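Local atomic coordinates of diaminopimelate decarboxylase (Psychromonas ingrahamii, PDB entry 4XG1), a protein that probably catalyses, with pyridoxal 5'-phosphate as cofactor, the decarboxylation of meso-2,6-diaminopimelate to L-lysine, the last step of lysine biosynthesis. Residues A44-A49 with P253-M257; K289-L293 with L362-L368. One frame throughout, in Å; residues are numbered along the deposited sequence.

Interaction 1. Residues A44-A49 with P253-M257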
loop_
_atom_site.group_PDB
_atom_site.type_symbol
_atom_site.label_atom_id
_atom_site.label_comp_id
_atom_site.label_asym_id
_atom_site.label_seq_id
_atom_site.Cartn_x
_atom_site.Cartn_y
_atom_site.Cartn_z
ATOM N N ALA B 44 5.972 -8.607 -28.396
ATOM C CA ALA B 44 6.716 -7.450 -28.887
ATOM C C ALA B 44 8.135 -7.476 -28.372
ATOM O O ALA B 44 9.054 -7.294 -29.161
ATOM C CB ALA B 44 6.049 -6.164 -28.487
ATOM N N PHE B 45 8.324 -7.811 -27.099
ATOM C CA PHE B 45 9.661 -7.957 -26.545
ATOM C C PHE B 45 10.407 -9.196 -27.049
ATOM O O PHE B 45 11.599 -9.154 -27.355
ATOM C CB PHE B 45 9.606 -8.093 -25.005
ATOM C CG PHE B 45 9.688 -6.785 -24.244
ATOM C CD1 PHE B 45 10.894 -6.190 -24.052
ATOM C CD2 PHE B 45 8.551 -6.187 -23.708
ATOM C CE1 PHE B 45 10.997 -4.997 -23.370
ATOM C CE2 PHE B 45 8.635 -4.988 -23.035
ATOM C CZ PHE B 45 9.881 -4.392 -22.863
ATOM N N ASP B 46 9.721 -10.334 -27.051
ATOM C CA ASP B 46 10.353 -11.601 -27.361
ATOM C C ASP B 46 10.784 -11.674 -28.827
ATOM O O ASP B 46 11.927 -11.997 -29.134
ATOM C CB ASP B 46 9.394 -12.726 -27.076
ATOM C CG ASP B 46 10.036 -14.081 -27.212
ATOM O OD1 ASP B 46 11.023 -14.343 -26.482
ATOM O OD2 ASP B 46 9.503 -14.877 -28.036
ATOM N N SER B 47 9.874 -11.336 -29.723
ATOM C CA SER B 47 10.159 -11.352 -31.152
ATOM C C SER B 47 11.354 -10.458 -31.426
ATOM O O SER B 47 12.376 -10.924 -31.962
ATOM C CB SER B 47 8.961 -10.854 -31.962
ATOM O OG SER B 47 7.905 -11.767 -31.846
ATOM N N ALA B 48 11.242 -9.194 -31.015
ATOM C CA ALA B 48 12.258 -8.207 -31.290
ATOM C C ALA B 48 13.648 -8.673 -30.896
ATOM O O ALA B 48 14.622 -8.260 -31.511
ATOM C CB ALA B 48 11.919 -6.905 -30.621
ATOM N N ALA B 49 13.757 -9.549 -29.906
ATOM C CA ALA B 49 15.049 -10.112 -29.566
ATOM C C ALA B 49 15.478 -11.227 -30.538
ATOM O O ALA B 49 16.683 -11.513 -30.686
ATOM C CB ALA B 49 15.039 -10.628 -28.154
ATOM N N PRO B 253 8.834 -1.347 -27.059
ATOM C CA PRO B 253 9.706 -2.477 -26.790
ATOM C C PRO B 253 10.569 -2.925 -27.965
ATOM O O PRO B 253 11.772 -3.178 -27.790
ATOM C CB PRO B 253 8.750 -3.594 -26.419
ATOM C CG PRO B 253 7.490 -2.948 -26.040
ATOM C CD PRO B 253 7.479 -1.542 -26.524
ATOM N N ALA B 254 9.956 -3.035 -29.152
ATOM C CA ALA B 254 10.685 -3.379 -30.389
ATOM C C ALA B 254 11.926 -2.497 -30.587
ATOM O O ALA B 254 13.029 -3.007 -30.698
ATOM C CB ALA B 254 9.764 -3.240 -31.588
ATOM N N GLU B 255 11.728 -1.182 -30.593
ATOM C CA GLU B 255 12.827 -0.195 -30.769
ATOM C C GLU B 255 13.917 -0.283 -29.702
ATOM O O GLU B 255 15.129 -0.227 -29.994
ATOM C CB GLU B 255 12.256 1.206 -30.722
ATOM C CG GLU B 255 11.116 1.428 -31.701
ATOM C CD GLU B 255 10.182 2.569 -31.336
ATOM O OE1 GLU B 255 10.436 3.273 -30.335
ATOM O OE2 GLU B 255 9.175 2.769 -32.061
ATOM N N TYR B 256 13.475 -0.409 -28.456
ATOM C CA TYR B 256 14.371 -0.582 -27.331
ATOM C C TYR B 256 15.226 -1.794 -27.503
ATOM O O TYR B 256 16.445 -1.751 -27.237
ATOM C CB TYR B 256 13.531 -0.687 -26.037
ATOM C CG TYR B 256 14.086 -1.492 -24.863
ATOM C CD1 TYR B 256 14.923 -0.913 -23.940
ATOM C CD2 TYR B 256 13.715 -2.806 -24.646
ATOM C CE1 TYR B 256 15.387 -1.629 -22.814
ATOM C CE2 TYR B 256 14.197 -3.521 -23.539
ATOM C CZ TYR B 256 15.014 -2.918 -22.617
ATOM O OH TYR B 256 15.484 -3.606 -21.501
ATOM N N MET B 257 14.605 -2.897 -27.907
ATOM C CA MET B 257 15.340 -4.151 -28.072
ATOM C C MET B 257 16.362 -4.107 -29.244
ATOM O O MET B 257 17.530 -4.447 -29.072
ATOM C CB MET B 257 14.372 -5.274 -28.322
ATOM C CG MET B 257 14.993 -6.623 -28.261
ATOM S SD MET B 257 15.541 -7.178 -26.664
ATOM C CE MET B 257 13.944 -7.086 -25.809
#
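The ring of Phe45 lies with one face over Pro253: Pro253 CB sits 3.6 Å from the ring centroid and only 10° off the ring normal, a well-formed CH-pi contact. Two other residues reach the edge of the same ring. Tyr256 CE2 comes within 3.5 Å of Phe45 CE1, with the ring planes inclined at 78°, and Met257 CE lies 3.6 Å from Phe45 CD1. Met257 (chi1 t, chi2 and chi3 p) bends between the helices, so that its CG is 3.6 Å from Ala49 N and its CB is 3.7 Å from Ala48 CB. Small residues let the backbones approach: Ala48 CB meets Ala254 CA at 3.7 Å, and the short helix axes pass 8.4 Å apart at a crossing angle of -34°. The meeting side-chain atoms are apolar, and the segments share no hydrogen bond. The contact is the side-by-side packing of two outer helices of an alpha/beta (TIM) barrel. Helix 35-49 precedes strand 54-59 and helix 253-262 precedes strand 270-273, two strands that pair in parallel. Phe45 rests on Ile56 of the first strand and on Pro275, a predicted cofactor-binding residue, while Tyr256 and Met257 pack on Phe273 of the second.

Interaction 2. Residues K289-L293 with L362-L368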
loop_
_atom_site.group_PDB
_atom_site.type_symbol
_atom_site.label_atom_id
_atom_site.label_comp_id
_atom_site.label_asym_id
_atom_site.label_seq_id
_atom_site.Cartn_x
_atom_site.Cartn_y
_atom_site.Cartn_z
ATOM N N LYS B 289 -17.420 3.345 -9.905
ATOM C CA LYS B 289 -18.720 3.957 -10.035
ATOM C C LYS B 289 -18.742 5.279 -9.266
ATOM O O LYS B 289 -18.218 5.374 -8.139
ATOM C CB LYS B 289 -19.757 3.019 -9.454
ATOM C CG LYS B 289 -21.196 3.538 -9.444
ATOM C CD LYS B 289 -22.116 2.541 -8.739
ATOM C CE LYS B 289 -23.090 3.259 -7.809
ATOM N NZ LYS B 289 -23.358 2.470 -6.573
ATOM N N VAL B 290 -19.320 6.307 -9.881
ATOM C CA VAL B 290 -19.484 7.600 -9.227
ATOM C C VAL B 290 -20.614 7.460 -8.215
ATOM O O VAL B 290 -21.735 7.072 -8.573
ATOM C CB VAL B 290 -19.869 8.694 -10.256
ATOM C CG1 VAL B 290 -20.091 10.022 -9.565
ATOM C CG2 VAL B 290 -18.785 8.842 -11.313
ATOM N N GLU B 291 -20.340 7.789 -6.970
ATOM C CA GLU B 291 -21.360 7.739 -5.962
ATOM C C GLU B 291 -22.008 9.110 -5.869
ATOM O O GLU B 291 -23.212 9.236 -6.073
ATOM C CB GLU B 291 -20.769 7.349 -4.607
ATOM C CG GLU B 291 -20.020 6.019 -4.608
ATOM C CD GLU B 291 -20.914 4.815 -4.386
ATOM O OE1 GLU B 291 -22.160 4.915 -4.529
ATOM O OE2 GLU B 291 -20.354 3.743 -4.108
ATOM N N PHE B 292 -21.215 10.129 -5.571
ATOM C CA PHE B 292 -21.726 11.462 -5.370
ATOM C C PHE B 292 -20.943 12.502 -6.136
ATOM O O PHE B 292 -19.785 12.272 -6.507
ATOM C CB PHE B 292 -21.614 11.853 -3.928
ATOM C CG PHE B 292 -22.203 10.871 -2.982
ATOM C CD1 PHE B 292 -23.479 10.401 -3.167
ATOM C CD2 PHE B 292 -21.490 10.456 -1.881
ATOM C CE1 PHE B 292 -24.026 9.502 -2.290
ATOM C CE2 PHE B 292 -22.032 9.563 -0.982
ATOM C CZ PHE B 292 -23.315 9.094 -1.189
ATOM N N LEU B 293 -21.592 13.651 -6.377
ATOM C CA LEU B 293 -20.926 14.841 -6.900
ATOM C C LEU B 293 -21.106 15.910 -5.873
ATOM O O LEU B 293 -22.219 16.149 -5.417
ATOM C CB LEU B 293 -21.518 15.279 -8.205
ATOM C CG LEU B 293 -21.450 14.265 -9.338
ATOM C CD1 LEU B 293 -22.228 14.807 -10.540
ATOM C CD2 LEU B 293 -20.025 13.951 -9.743
ATOM N N LEU B 362 -20.343 14.243 -16.084
ATOM C CA LEU B 362 -20.695 13.169 -15.174
ATOM C C LEU B 362 -22.090 13.297 -14.567
ATOM O O LEU B 362 -22.511 14.379 -14.155
ATOM C CB LEU B 362 -19.717 13.172 -13.990
ATOM C CG LEU B 362 -18.226 13.016 -14.248
ATOM C CD1 LEU B 362 -17.481 13.013 -12.921
ATOM C CD2 LEU B 362 -17.944 11.764 -15.036
ATOM N N ALA B 363 -22.796 12.179 -14.479
ATOM C CA ALA B 363 -23.932 12.078 -13.551
ATOM C C ALA B 363 -23.616 11.009 -12.508
ATOM O O ALA B 363 -22.936 10.017 -12.813
ATOM C CB ALA B 363 -25.197 11.703 -14.295
ATOM N N GLU B 364 -24.147 11.218 -11.311
ATOM C CA GLU B 364 -24.085 10.240 -10.254
ATOM C C GLU B 364 -24.591 8.936 -10.810
ATOM O O GLU B 364 -25.518 8.923 -11.615
ATOM C CB GLU B 364 -24.890 10.681 -9.046
ATOM C CG GLU B 364 -24.402 12.009 -8.490
ATOM C CD GLU B 364 -24.994 12.337 -7.151
ATOM O OE1 GLU B 364 -26.029 11.735 -6.798
ATOM O OE2 GLU B 364 -24.445 13.197 -6.429
ATOM N N GLY B 365 -23.886 7.843 -10.483
ATOM C CA GLY B 365 -24.208 6.515 -10.987
ATOM C C GLY B 365 -23.406 6.096 -12.163
ATOM O O GLY B 365 -23.365 4.925 -12.497
ATOM N N ASP B 366 -22.743 7.033 -12.812
ATOM C CA ASP B 366 -21.887 6.695 -13.971
ATOM C C ASP B 366 -20.651 5.866 -13.576
ATOM O O ASP B 366 -20.104 6.033 -12.487
ATOM C CB ASP B 366 -21.390 7.983 -14.648
ATOM C CG ASP B 366 -22.440 8.646 -15.518
ATOM O OD1 ASP B 366 -23.346 7.931 -16.006
ATOM O OD2 ASP B 366 -22.359 9.904 -15.716
ATOM N N TYR B 367 -20.176 5.069 -14.520
ATOM C CA TYR B 367 -18.941 4.344 -14.388
ATOM C C TYR B 367 -17.769 5.079 -15.060
ATOM O O TYR B 367 -17.891 5.562 -16.177
ATOM C CB TYR B 367 -19.073 2.977 -15.035
ATOM C CG TYR B 367 -19.945 2.051 -14.272
ATOM C CD1 TYR B 367 -19.611 1.667 -12.985
ATOM C CD2 TYR B 367 -21.088 1.521 -14.831
ATOM C CE1 TYR B 367 -20.407 0.795 -12.259
ATOM C CE2 TYR B 367 -21.893 0.651 -14.117
ATOM C CZ TYR B 367 -21.544 0.295 -12.820
ATOM O OH TYR B 367 -22.324 -0.570 -12.094
ATOM N N LEU B 368 -16.629 5.154 -14.376
ATOM C CA LEU B 368 -15.391 5.687 -14.947
ATOM C C LEU B 368 -14.320 4.623 -15.006
ATOM O O LEU B 368 -14.334 3.670 -14.264
ATOM C CB LEU B 368 -14.876 6.832 -14.118
ATOM C CG LEU B 368 -15.766 8.058 -14.064
ATOM C CD1 LEU B 368 -15.232 9.086 -13.101
ATOM C CD2 LEU B 368 -15.832 8.640 -15.458
#
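A type II beta turn, Ala363 to Asp366, docks here against residues 289-293 of strand 284-294, which carries a classic beta bulge at Glu291 and Phe292, both facing Ile303; the site belongs to the mixed sheet beside the barrel, built from strand 30-34 and from strands after the barrel. Val290, with 92 Å² covered, is the centre of the contact. Its backbone bonds twice to the turn: Val290 N donates to Asp366 O (2.7 Å, 175°), and Val290 O accepts from Gly365 N (3.0 Å, 149°). Its side chain points toward the other segment: Val290 CG1 lies 4.1 Å from Glu364 CA in the turn, and Val290 CG2 lies 4.0 Å from Leu368 CD1 in the strand that follows it. One residue before Val290, Lys289 forms an antiparallel non-hydrogen-bonded pair with Tyr367, CA to CA 4.4 Å, where the turn passes into strand 367-371.

Glu364 (84 Å²) reaches along the strand beyond the turn, its CG 3.8 Å from Leu293 CG. Glu364 OE2 accepts a hydrogen bond from Leu293 N at 2.9 Å, although the position of that oxygen is less certain. Leu293 (73 Å²) also sets its CD2 4.2 Å from Leu362 CD1, and both leucines pack on Ala302 and Tyr341 of neighbouring strands. From the same strand, Glu291 points away from the turn and forms a salt bridge with Arg133 of the second subunit. Within the turn, Gly365 adopts phi/psi 97/-16, angles at which a CB would jam against Glu364 O, and Ala363 N donates to Asp366 OD2 at 2.6 Å.

Overall arrangement
Interactions 1 and 2 lie in different parts of the subunit, their centres about 40 Å apart and their nearest atoms about 25 Å apart. They follow one another along the chain: interaction 1 closes at Met257 before interaction 2 opens at Lys289. The first joins helices outside the parallel barrel; the second belongs to the mixed sheet. Two chain passages connect these regions, strand 30-34, a partner of strand 284-294, running into helix 35-49, and strand 270-273 leading through the predicted cofactor-binding residues Glu274 to Arg277 into strand 284-294. Interaction 2 touches the second subunit of the homodimer, whereas no other chain touches the segments of interaction 1.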